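Local coordinates for protein dipicolinate synthase subunit A (Bacillus halodurans, PDB 3D4O) that probably serves as the oxidoreductase-like A subunit of dipicolinate synthase, an enzyme that makes dipicolinic acid, at residues Asp14-Glu19 with Leu64-Thr69; Ile31-Phe36 with Ile44-Met49. One frame throughout, in Å; residues are numbered along the deposited sequence.

In the fold
Strand 7-11 leads into helix 15-26, whose first turn carries one half of interaction 1. The chain then returns as strand 30-34, makes a short connection and runs on as strand 46-49; interaction 2 closes this short loop, joining the two as parallel neighbours at one edge of the N-terminal sheet. Next comes strand 61-63, and the loop after it meets the start of helix 15-26, closing interaction 1. Interaction 2 is thus nested inside the longer loop that interaction 1 closes. The strand order 3-2-1-4-5-6 is that of a Rossmann-type fold. The two contacts, with centres about 14 Å apart, touch where Gln-17 packs on the ring of Phe-36.

Interaction 1: Asp14-Glu19 with Leu64-Thr69; sequences DARQLE and LPISGT. With EDO (1,2-ethanediol), chain M.
Asp-14 OD1 is gripped by two N-H groups, both from Arg-16: the backbone N at 2.8 Å, which meets OD1 from above the carboxylate plane, and the side-chain NE at 3.0 Å, which takes its syn lone pair. The first is an N-cap bond, and Asp-14 completes a capping box because its own N donates to Gln-17 OE1 at 2.8 Å, nearly straight at 166°. This caps helix 15-26, the first helix of a Rossmann-type domain, and aspartate suits the N-cap because its short carboxylate reaches forward to the backbone N-H of Arg-16. The Arg-16 chain bends at chi3 (-80°), so that its guanidinium comes side-on to the carboxylate; NH2 completes the salt bridge to Asp-14 OD2 at 2.8 Å. The positive helix end and this arginine would probably favour the ionised acid.

Across the contact is the loop after strand 61-63, where a type I turn runs from Pro-65 to Gly-68. Glycine fits the last place, which has positive phi. Ile-66 turns its CB toward the helix and lays CG1 over one guanidinium face, off-centre toward the rim and 4.0 Å from Arg-16 NH1; helix 274-289 touches both side chains, Arg-16 through Ala-277 and Ile-66 through Leu-281. Polar linkage between the segments is indirect. One water donates to Gln-17 OE1, making a second bond to that oxygen, and accepts from Ile-66 N at 3.0 Å. A 1,2-ethanediol, probably from the crystallisation liquor, lies beside Gln-17 NE2 and donates both hydroxyls, O1 and O2, to Leu-64 O, each at 2.7 Å.

Interaction 2: Ile31-Phe36 with Ile44-Met49; sequences ISLVGF and IGVTKM
Val-46 sits at the apolar centre, its two methyls splitting between two partners of strand 30-34: CG1, anti to the backbone N, meets Leu-33 CD2 at 3.6 Å, and CG2 meets Ile-31 CD1 at 3.7 Å. Branched aliphatic chains suit this face, where Ile-21 of helix 15-26 packs on Val-46 and Leu-33. An alanine at Val-46 would remove both methyls and would probably loosen the packing of Ile-31 and Leu-33 against this edge strand. Beneath them the backbones pair as parallel strands: Ile-31 bonds to Gly-45 O and Thr-47 N, and Leu-33 to Thr-47 O and Met-49 N, the Leu-33 N to Thr-47 O bond being 2.8 Å and nearly straight at 171°. On the other face Met-49, a selenomethionine, bends at chi3 (68°) and brings CE to 3.4 Å from Ser-32 OG; serine, with one small hydroxymethyl, lets CE and SE lie against its CB and OG. Farthest out, the extended Lys-48 chain carries NZ toward Phe-36 O in a weak bond of 3.3 Å, with NZ less surely placed. The strand pair therefore rests on backbone hydrogen bonds and aliphatic packing, and the lysine charge adds little that is certain.

Interaction 1: Asp14-Glu19 with Leu64-Thr69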
loop_
_atom_site.group_PDB
_atom_site.type_symbol
_atom_site.label_atom_id
_atom_site.label_comp_id
_atom_site.label_asym_id
_atom_site.label_seq_id
_atom_site.Cartn_x
_atom_site.Cartn_y
_atom_site.Cartn_z
ATOM N N ASP C 14 5.424 19.982 5.339
ATOM C CA ASP C 14 6.051 18.718 5.041
ATOM C C ASP C 14 6.809 18.782 3.737
ATOM O O ASP C 14 7.253 19.860 3.327
ATOM C CB ASP C 14 5.066 17.548 5.122
ATOM C CG ASP C 14 3.959 17.602 4.088
ATOM O OD1 ASP C 14 4.152 18.163 3.003
ATOM O OD2 ASP C 14 2.906 17.005 4.338
ATOM N N ALA C 15 6.975 17.636 3.106
ATOM C CA ALA C 15 7.816 17.587 1.889
ATOM C C ALA C 15 7.199 18.366 0.754
ATOM O O ALA C 15 7.902 18.868 -0.117
ATOM C CB ALA C 15 8.173 16.139 1.468
ATOM N N ARG C 16 5.889 18.496 0.794
ATOM C CA ARG C 16 5.183 19.313 -0.181
ATOM C C ARG C 16 5.743 20.710 -0.224
ATOM O O ARG C 16 5.873 21.313 -1.284
ATOM C CB ARG C 16 3.692 19.500 0.179
ATOM C CG ARG C 16 2.926 18.319 -0.155
ATOM C CD ARG C 16 1.523 18.445 0.305
ATOM N NE ARG C 16 1.416 18.146 1.717
ATOM C CZ ARG C 16 0.297 17.713 2.277
ATOM N NH1 ARG C 16 -0.757 17.569 1.548
ATOM N NH2 ARG C 16 0.227 17.451 3.557
ATOM N N GLN C 17 6.027 21.222 0.947
ATOM C CA GLN C 17 6.488 22.616 1.072
ATOM C C GLN C 17 7.801 22.878 0.350
ATOM O O GLN C 17 8.071 24.005 -0.077
ATOM C CB GLN C 17 6.560 23.086 2.514
ATOM C CG GLN C 17 5.285 23.739 2.969
ATOM C CD GLN C 17 4.111 22.813 3.038
ATOM O OE1 GLN C 17 4.239 21.632 3.387
ATOM N NE2 GLN C 17 2.938 23.349 2.727
ATOM N N LEU C 18 8.579 21.815 0.184
ATOM C CA LEU C 18 9.878 21.921 -0.477
ATOM C C LEU C 18 9.679 22.375 -1.932
ATOM O O LEU C 18 10.508 23.101 -2.479
ATOM C CB LEU C 18 10.674 20.599 -0.437
ATOM C CG LEU C 18 11.101 20.085 0.944
ATOM C CD1 LEU C 18 11.760 18.717 0.821
ATOM C CD2 LEU C 18 12.016 21.065 1.625
ATOM N N GLU C 19 8.557 21.967 -2.525
ATOM C CA GLU C 19 8.254 22.317 -3.931
ATOM C C GLU C 19 7.838 23.774 -4.010
ATOM O O GLU C 19 8.132 24.497 -4.957
ATOM C CB GLU C 19 7.118 21.448 -4.494
ATOM C CG GLU C 19 7.428 19.993 -4.581
ATOM C CD GLU C 19 8.686 19.703 -5.348
ATOM O OE1 GLU C 19 8.972 20.391 -6.368
ATOM O OE2 GLU C 19 9.374 18.753 -4.928
ATOM N N LEU C 64 0.983 28.756 5.540
ATOM C CA LEU C 64 0.889 27.692 6.516
ATOM C C LEU C 64 0.757 26.353 5.819
ATOM O O LEU C 64 0.409 26.285 4.633
ATOM C CB LEU C 64 -0.314 27.910 7.433
ATOM C CG LEU C 64 -0.373 29.210 8.225
ATOM C CD1 LEU C 64 -1.561 29.219 9.135
ATOM C CD2 LEU C 64 0.926 29.372 9.020
ATOM N N PRO C 65 1.035 25.266 6.544
ATOM C CA PRO C 65 0.853 23.971 5.936
ATOM C C PRO C 65 -0.588 23.738 5.548
ATOM O O PRO C 65 -1.470 24.514 5.902
ATOM C CB PRO C 65 1.219 22.988 7.068
ATOM C CG PRO C 65 1.981 23.771 8.036
ATOM C CD PRO C 65 1.502 25.160 7.932
ATOM N N ILE C 66 -0.826 22.641 4.844
ATOM C CA ILE C 66 -2.189 22.305 4.437
ATOM C C ILE C 66 -3.066 22.166 5.669
ATOM O O ILE C 66 -4.224 22.559 5.674
ATOM C CB ILE C 66 -2.228 21.033 3.560
ATOM C CG1 ILE C 66 -1.756 21.374 2.142
ATOM C CG2 ILE C 66 -3.597 20.439 3.513
ATOM C CD1 ILE C 66 -2.572 22.437 1.434
ATOM N N SER C 67 -2.476 21.648 6.737
ATOM C CA SER C 67 -3.210 21.411 8.008
ATOM C C SER C 67 -3.488 22.688 8.793
ATOM O O SER C 67 -4.247 22.678 9.748
ATOM C CB SER C 67 -2.414 20.460 8.902
ATOM O OG SER C 67 -1.081 20.939 9.111
ATOM N N GLY C 68 -2.891 23.793 8.374
ATOM C CA GLY C 68 -3.039 25.066 9.092
ATOM C C GLY C 68 -2.278 25.036 10.411
ATOM O O GLY C 68 -1.068 24.793 10.443
ATOM N N THR C 69 -2.998 25.353 11.490
ATOM C CA THR C 69 -2.467 25.268 12.869
ATOM C C THR C 69 -3.399 24.367 13.652
ATOM O O THR C 69 -4.421 23.933 13.135
ATOM C CB THR C 69 -2.441 26.626 13.635
ATOM O OG1 THR C 69 -3.777 27.063 13.882
ATOM C CG2 THR C 69 -1.705 27.701 12.882
HETATM C C1 EDO M . -0.139 25.484 1.163
HETATM O O1 EDO M . -0.075 24.850 2.449
HETATM C C2 EDO M . -0.423 26.989 1.282
HETATM O O2 EDO M . 0.482 27.561 2.234
HETATM O O HOH W 1 1.539 20.958 3.940
#

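Interaction 2: Ile31-Phe36 with Ile44-Met49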
loop_
_atom_site.group_PDB
_atom_site.type_symbol
_atom_site.label_atom_id
_atom_site.label_comp_id
_atom_site.label_asym_id
_atom_site.label_seq_id
_atom_site.Cartn_x
_atom_site.Cartn_y
_atom_site.Cartn_z
ATOM N N ILE C 31 11.872 35.184 1.004
ATOM C CA ILE C 31 11.317 34.110 1.856
ATOM C C ILE C 31 11.950 33.901 3.223
ATOM O O ILE C 31 13.085 33.452 3.339
ATOM C CB ILE C 31 11.423 32.733 1.148
ATOM C CG1 ILE C 31 10.793 32.782 -0.249
ATOM C CG2 ILE C 31 10.767 31.646 2.025
ATOM C CD1 ILE C 31 11.207 31.622 -1.182
ATOM N N SER C 32 11.174 34.214 4.252
ATOM C CA SER C 32 11.557 33.943 5.642
ATOM C C SER C 32 11.036 32.561 5.953
ATOM O O SER C 32 9.836 32.296 5.834
ATOM C CB SER C 32 10.970 34.973 6.597
ATOM O OG SER C 32 11.561 36.238 6.397
ATOM N N LEU C 33 11.940 31.665 6.326
ATOM C CA LEU C 33 11.592 30.231 6.488
ATOM C C LEU C 33 11.684 29.707 7.915
ATOM O O LEU C 33 12.768 29.513 8.473
ATOM C CB LEU C 33 12.470 29.388 5.551
ATOM C CG LEU C 33 12.117 27.929 5.320
ATOM C CD1 LEU C 33 10.732 27.809 4.644
ATOM C CD2 LEU C 33 13.253 27.246 4.476
ATOM N N VAL C 34 10.512 29.435 8.476
ATOM C CA VAL C 34 10.407 28.984 9.872
ATOM C C VAL C 34 10.032 27.516 9.970
ATOM O O VAL C 34 9.087 27.046 9.320
ATOM C CB VAL C 34 9.373 29.846 10.664
ATOM C CG1 VAL C 34 9.361 29.477 12.134
ATOM C CG2 VAL C 34 9.646 31.315 10.488
ATOM N N GLY C 35 10.822 26.790 10.759
ATOM C CA GLY C 35 10.569 25.369 11.036
ATOM C C GLY C 35 11.342 24.393 10.182
ATOM O O GLY C 35 11.072 23.185 10.184
ATOM N N PHE C 36 12.347 24.904 9.491
ATOM C CA PHE C 36 13.145 24.067 8.582
ATOM C C PHE C 36 14.629 24.002 8.944
ATOM O O PHE C 36 15.496 23.901 8.087
ATOM C CB PHE C 36 12.974 24.580 7.152
ATOM C CG PHE C 36 11.576 24.418 6.605
ATOM C CD1 PHE C 36 10.573 25.333 6.925
ATOM C CD2 PHE C 36 11.277 23.378 5.756
ATOM C CE1 PHE C 36 9.293 25.198 6.418
ATOM C CE2 PHE C 36 9.984 23.239 5.240
ATOM C CZ PHE C 36 8.995 24.157 5.575
ATOM N N ILE C 44 18.064 30.515 -2.987
ATOM C CA ILE C 44 18.158 31.947 -3.252
ATOM C C ILE C 44 16.942 32.581 -2.605
ATOM O O ILE C 44 15.826 32.048 -2.684
ATOM C CB ILE C 44 18.126 32.291 -4.780
ATOM C CG1 ILE C 44 19.356 31.768 -5.524
ATOM C CG2 ILE C 44 18.066 33.796 -4.992
ATOM C CD1 ILE C 44 20.556 32.409 -5.068
ATOM N N GLY C 45 17.187 33.683 -1.919
ATOM C CA GLY C 45 16.131 34.492 -1.317
ATOM C C GLY C 45 15.587 33.999 -0.005
ATOM O O GLY C 45 14.849 34.710 0.671
ATOM N N VAL C 46 15.983 32.790 0.359
ATOM C CA VAL C 46 15.518 32.140 1.604
ATOM C C VAL C 46 16.429 32.357 2.802
ATOM O O VAL C 46 17.626 32.113 2.736
ATOM C CB VAL C 46 15.361 30.604 1.423
ATOM C CG1 VAL C 46 14.974 29.939 2.760
ATOM C CG2 VAL C 46 14.344 30.294 0.353
ATOM N N THR C 47 15.814 32.813 3.892
ATOM C CA THR C 47 16.487 32.993 5.185
ATOM C C THR C 47 15.740 32.226 6.266
ATOM O O THR C 47 14.574 32.492 6.536
ATOM C CB THR C 47 16.556 34.465 5.624
ATOM O OG1 THR C 47 17.124 35.259 4.576
ATOM C CG2 THR C 47 17.408 34.613 6.899
ATOM N N LYS C 48 16.435 31.266 6.867
ATOM C CA LYS C 48 15.863 30.459 7.940
ATOM C C LYS C 48 15.897 31.203 9.245
ATOM O O LYS C 48 16.867 31.897 9.586
ATOM C CB LYS C 48 16.622 29.152 8.129
ATOM C CG LYS C 48 16.554 28.178 6.997
ATOM C CD LYS C 48 17.362 26.959 7.385
ATOM C CE LYS C 48 17.416 25.910 6.312
ATOM N NZ LYS C 48 18.336 24.848 6.791
HETATM N N MSE C 49 14.824 31.055 9.997
HETATM C CA MSE C 49 14.736 31.744 11.272
HETATM C C MSE C 49 13.682 31.179 12.194
HETATM O O MSE C 49 12.872 30.330 11.809
HETATM C CB MSE C 49 14.435 33.230 11.028
HETATM C CG MSE C 49 13.038 33.542 10.457
HETATM SE SE MSE C 49 12.963 35.414 9.874
HETATM C CE MSE C 49 14.185 35.302 8.360
#